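Local structure of FrpC operon protein (Neisseria meningitidis, 5EDF) at residues V182-F196 and Y211-V223. The protein binds the RTX protein FrpC, is regulated by iron and is thought to take part in adhesion, though its precise role remains unknown. Numbering follows the deposited sequence.
Sequences VGSCINGFTVQYYPF and YHQQVEQLVQSFV
An aromatic cluster of Y193, F196, Y211 and H212 pins residues 211-212 of helix 205-224 to a β-hairpin. Y193 OH and H212 ND1 lie 2.6 Å apart in a short hydrogen bond, each atom at the edge of the other's ring and near its plane, so the two rings meet rim to rim with planes only 17° apart. With chi1 at 60°, Y193 CG sits between backbone N and carbonyl carbon, and the ring lies with one face against V182 CB. At the adjoining corner of the imidazole, S184 OG comes within 3.3 Å of H212 CE1, while that hydroxyl donates to V191 O across the hairpin. P195 CB makes a CH-pi contact over one face of Y211, 3.6 Å from the ring centroid, and Y211 CD1 in turn rests over a face of F196; D99 binds both Y211 OH and F196 N. The hairpin, closed by a type I' turn from I186 to F189, belongs to a large antiparallel sheet, and the helix packs across it with V215 and V219 facing V191. I186 CD1 lands 3.8 Å from E216 CA; the carboxylate of E216 turns to a salt bridge with K155. At the turn itself, Q220 NE2 donates almost straight to N187 OD1 at 3.2 Å, tilted from the carbonyl plane, the two amides steeply turned against each other. Beyond it, F189 CE2 touches V223 CG1 at 3.7 Å.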
# COMPACT_ATOMS: atom_id res chain seq x y z
N VAL A 182 -1.90 -6.68 0.12
CA VAL A 182 -0.98 -6.75 1.22
C VAL A 182 -1.72 -6.39 2.50
O VAL A 182 -2.35 -5.31 2.61
CB VAL A 182 0.21 -5.81 1.06
CG1 VAL A 182 1.15 -5.97 2.24
CG2 VAL A 182 0.94 -6.08 -0.27
N GLY A 183 -1.65 -7.27 3.49
CA GLY A 183 -2.01 -6.96 4.86
C GLY A 183 -0.79 -6.97 5.72
O GLY A 183 -0.01 -7.90 5.61
N SER A 184 -0.60 -6.00 6.59
CA SER A 184 0.57 -5.94 7.43
C SER A 184 0.30 -5.26 8.73
O SER A 184 -0.72 -4.54 8.88
CB SER A 184 1.70 -5.25 6.67
OG SER A 184 1.43 -3.86 6.48
N CYS A 185 1.23 -5.42 9.66
CA CYS A 185 1.22 -4.75 10.95
C CYS A 185 2.59 -4.16 11.15
O CYS A 185 3.58 -4.88 11.04
CB CYS A 185 0.88 -5.73 12.08
SG CYS A 185 -0.75 -6.54 11.76
N ILE A 186 2.64 -2.84 11.34
CA ILE A 186 3.89 -2.08 11.42
C ILE A 186 3.80 -1.21 12.66
O ILE A 186 3.01 -0.27 12.70
CB ILE A 186 4.09 -1.21 10.16
CG1 ILE A 186 4.15 -2.09 8.92
CG2 ILE A 186 5.36 -0.33 10.31
CD1 ILE A 186 4.08 -1.38 7.59
N ASN A 187 4.61 -1.51 13.66
CA ASN A 187 4.76 -0.63 14.82
C ASN A 187 3.42 -0.31 15.50
O ASN A 187 3.21 0.83 15.90
CB ASN A 187 5.43 0.71 14.42
CG ASN A 187 6.92 0.58 14.08
OD1 ASN A 187 7.37 -0.40 13.48
ND2 ASN A 187 7.69 1.60 14.45
N GLY A 188 2.52 -1.28 15.62
CA GLY A 188 1.22 -1.07 16.29
C GLY A 188 0.10 -0.61 15.36
O GLY A 188 -1.07 -0.51 15.77
N PHE A 189 0.46 -0.35 14.11
CA PHE A 189 -0.50 0.06 13.09
C PHE A 189 -0.83 -1.10 12.19
O PHE A 189 0.00 -2.00 12.00
CB PHE A 189 0.02 1.23 12.24
CG PHE A 189 0.35 2.44 13.05
CD1 PHE A 189 -0.64 3.32 13.38
CD2 PHE A 189 1.65 2.67 13.54
CE1 PHE A 189 -0.35 4.44 14.21
CE2 PHE A 189 1.95 3.78 14.32
CZ PHE A 189 0.94 4.65 14.66
N THR A 190 -2.02 -1.13 11.65
CA THR A 190 -2.32 -2.02 10.53
C THR A 190 -2.22 -1.21 9.25
O THR A 190 -2.63 -0.05 9.20
CB THR A 190 -3.69 -2.68 10.64
OG1 THR A 190 -4.71 -1.68 10.63
CG2 THR A 190 -3.81 -3.50 11.93
N VAL A 191 -1.61 -1.83 8.24
CA VAL A 191 -1.32 -1.16 6.98
C VAL A 191 -1.76 -2.11 5.88
O VAL A 191 -1.22 -3.22 5.75
CB VAL A 191 0.16 -0.81 6.90
CG1 VAL A 191 0.49 -0.17 5.60
CG2 VAL A 191 0.52 0.10 8.09
N GLN A 192 -2.80 -1.72 5.14
CA GLN A 192 -3.48 -2.61 4.20
C GLN A 192 -3.61 -1.89 2.88
O GLN A 192 -4.05 -0.73 2.82
CB GLN A 192 -4.84 -3.00 4.75
CG GLN A 192 -4.76 -3.76 6.07
CD GLN A 192 -6.08 -4.05 6.73
OE1 GLN A 192 -7.13 -3.72 6.22
NE2 GLN A 192 -5.99 -4.64 7.92
N TYR A 193 -3.27 -2.58 1.79
CA TYR A 193 -3.25 -1.91 0.50
C TYR A 193 -3.26 -2.90 -0.65
O TYR A 193 -2.88 -4.05 -0.48
CB TYR A 193 -2.05 -0.98 0.42
CG TYR A 193 -0.68 -1.60 0.57
CD1 TYR A 193 0.09 -1.90 -0.54
CD2 TYR A 193 -0.14 -1.85 1.82
CE1 TYR A 193 1.36 -2.47 -0.40
CE2 TYR A 193 1.12 -2.40 1.97
CZ TYR A 193 1.87 -2.72 0.86
OH TYR A 193 3.14 -3.25 0.92
N TYR A 194 -3.62 -2.42 -1.81
CA TYR A 194 -3.55 -3.08 -3.11
C TYR A 194 -2.50 -2.33 -3.94
O TYR A 194 -2.80 -1.27 -4.50
CB TYR A 194 -4.90 -3.06 -3.82
CG TYR A 194 -6.00 -3.82 -3.15
CD1 TYR A 194 -6.00 -5.19 -3.08
CD2 TYR A 194 -7.10 -3.16 -2.57
CE1 TYR A 194 -7.00 -5.90 -2.45
CE2 TYR A 194 -8.12 -3.86 -1.93
CZ TYR A 194 -8.08 -5.22 -1.87
OH TYR A 194 -9.11 -5.94 -1.25
N PRO A 195 -1.26 -2.82 -3.96
CA PRO A 195 -0.23 -2.13 -4.70
C PRO A 195 -0.22 -2.44 -6.19
O PRO A 195 -0.84 -3.41 -6.64
CB PRO A 195 1.05 -2.66 -4.08
CG PRO A 195 0.69 -4.08 -3.77
CD PRO A 195 -0.74 -4.04 -3.32
N PHE A 196 0.55 -1.66 -6.94
CA PHE A 196 0.74 -1.93 -8.35
C PHE A 196 -0.59 -2.03 -9.10
O PHE A 196 -0.78 -2.91 -9.95
CB PHE A 196 1.55 -3.23 -8.54
CG PHE A 196 2.96 -3.20 -8.04
CD1 PHE A 196 3.91 -2.46 -8.70
CD2 PHE A 196 3.37 -4.01 -6.96
CE1 PHE A 196 5.24 -2.51 -8.33
CE2 PHE A 196 4.70 -4.04 -6.58
CZ PHE A 196 5.62 -3.31 -7.26
N TYR A 211 8.42 -3.44 -2.65
CA TYR A 211 7.36 -2.44 -2.43
C TYR A 211 7.03 -2.41 -0.95
O TYR A 211 6.96 -1.31 -0.36
CB TYR A 211 6.16 -2.80 -3.32
CG TYR A 211 5.06 -1.74 -3.39
CD1 TYR A 211 4.73 -1.16 -4.59
CD2 TYR A 211 4.36 -1.36 -2.25
CE1 TYR A 211 3.72 -0.22 -4.67
CE2 TYR A 211 3.36 -0.42 -2.33
CZ TYR A 211 3.04 0.17 -3.54
OH TYR A 211 2.02 1.12 -3.53
N HIS A 212 6.81 -3.57 -0.36
CA HIS A 212 6.44 -3.58 1.04
C HIS A 212 7.52 -3.03 1.95
O HIS A 212 7.20 -2.31 2.90
CB HIS A 212 5.99 -4.96 1.52
CG HIS A 212 5.39 -4.89 2.87
ND1 HIS A 212 4.29 -4.10 3.13
CD2 HIS A 212 5.76 -5.44 4.04
CE1 HIS A 212 4.03 -4.14 4.42
NE2 HIS A 212 4.90 -4.96 5.00
N GLN A 213 8.78 -3.30 1.64
CA GLN A 213 9.87 -2.73 2.42
C GLN A 213 9.81 -1.20 2.36
O GLN A 213 10.08 -0.51 3.35
CB GLN A 213 11.23 -3.25 1.93
CG GLN A 213 11.46 -4.69 2.25
CD GLN A 213 12.70 -5.29 1.58
OE1 GLN A 213 13.15 -4.82 0.54
NE2 GLN A 213 13.20 -6.35 2.15
N GLN A 214 9.50 -0.65 1.18
CA GLN A 214 9.36 0.79 1.05
C GLN A 214 8.19 1.32 1.89
O GLN A 214 8.30 2.35 2.52
CB GLN A 214 9.22 1.19 -0.41
CG GLN A 214 10.50 0.89 -1.21
CD GLN A 214 10.25 0.88 -2.70
OE1 GLN A 214 9.36 1.57 -3.18
NE2 GLN A 214 11.02 0.10 -3.43
N VAL A 215 7.08 0.58 1.93
CA VAL A 215 5.91 0.97 2.72
C VAL A 215 6.28 0.95 4.21
O VAL A 215 5.91 1.87 4.94
CB VAL A 215 4.71 0.08 2.43
CG1 VAL A 215 3.59 0.38 3.41
CG2 VAL A 215 4.25 0.27 1.02
N GLU A 216 6.99 -0.07 4.66
CA GLU A 216 7.38 -0.17 6.07
C GLU A 216 8.25 1.03 6.45
O GLU A 216 8.03 1.66 7.47
CB GLU A 216 8.18 -1.45 6.31
CG GLU A 216 7.40 -2.70 6.15
CD GLU A 216 8.23 -3.93 6.43
OE1 GLU A 216 9.14 -4.28 5.63
OE2 GLU A 216 7.92 -4.56 7.46
N GLN A 217 9.22 1.37 5.61
CA GLN A 217 10.08 2.52 5.88
C GLN A 217 9.26 3.82 5.92
O GLN A 217 9.47 4.69 6.79
CB GLN A 217 11.21 2.57 4.84
CG GLN A 217 12.21 3.70 4.99
CD GLN A 217 13.15 3.76 3.79
OE1 GLN A 217 12.73 4.00 2.65
NE2 GLN A 217 14.43 3.49 4.03
N LEU A 218 8.33 3.93 4.98
CA LEU A 218 7.49 5.13 4.88
C LEU A 218 6.63 5.32 6.14
O LEU A 218 6.61 6.38 6.76
CB LEU A 218 6.64 5.04 3.60
CG LEU A 218 5.73 6.22 3.31
CD1 LEU A 218 6.53 7.52 3.17
CD2 LEU A 218 4.95 5.91 2.05
N VAL A 219 5.93 4.28 6.54
CA VAL A 219 5.03 4.37 7.71
C VAL A 219 5.89 4.66 8.95
O VAL A 219 5.54 5.50 9.77
CB VAL A 219 4.19 3.08 7.84
CG1 VAL A 219 3.49 3.01 9.21
CG2 VAL A 219 3.21 2.97 6.67
N GLN A 220 7.04 4.01 9.07
CA GLN A 220 7.91 4.27 10.21
C GLN A 220 8.41 5.71 10.24
O GLN A 220 8.59 6.28 11.31
CB GLN A 220 9.08 3.30 10.26
CG GLN A 220 8.63 1.87 10.61
CD GLN A 220 9.70 0.83 10.46
OE1 GLN A 220 10.51 0.88 9.53
NE2 GLN A 220 9.70 -0.14 11.37
N SER A 221 8.59 6.32 9.06
CA SER A 221 9.06 7.72 8.97
C SER A 221 8.00 8.70 9.53
O SER A 221 8.35 9.78 9.96
CB SER A 221 9.43 8.12 7.53
OG SER A 221 8.30 8.44 6.75
N PHE A 222 6.74 8.29 9.53
CA PHE A 222 5.67 9.12 10.03
C PHE A 222 5.60 9.17 11.55
O PHE A 222 4.98 10.03 12.14
CB PHE A 222 4.31 8.65 9.51
CG PHE A 222 4.13 8.62 7.99
CD1 PHE A 222 4.91 9.32 7.12
CD2 PHE A 222 3.11 7.84 7.48
CE1 PHE A 222 4.70 9.28 5.75
CE2 PHE A 222 2.88 7.78 6.13
CZ PHE A 222 3.69 8.48 5.26
N VAL A 223 6.21 8.20 12.22
CA VAL A 223 6.15 8.14 13.67
C VAL A 223 7.53 8.36 14.29
O VAL A 223 7.67 8.42 15.51
CB VAL A 223 5.57 6.81 14.15
CG1 VAL A 223 4.10 6.77 13.82
CG2 VAL A 223 6.29 5.63 13.53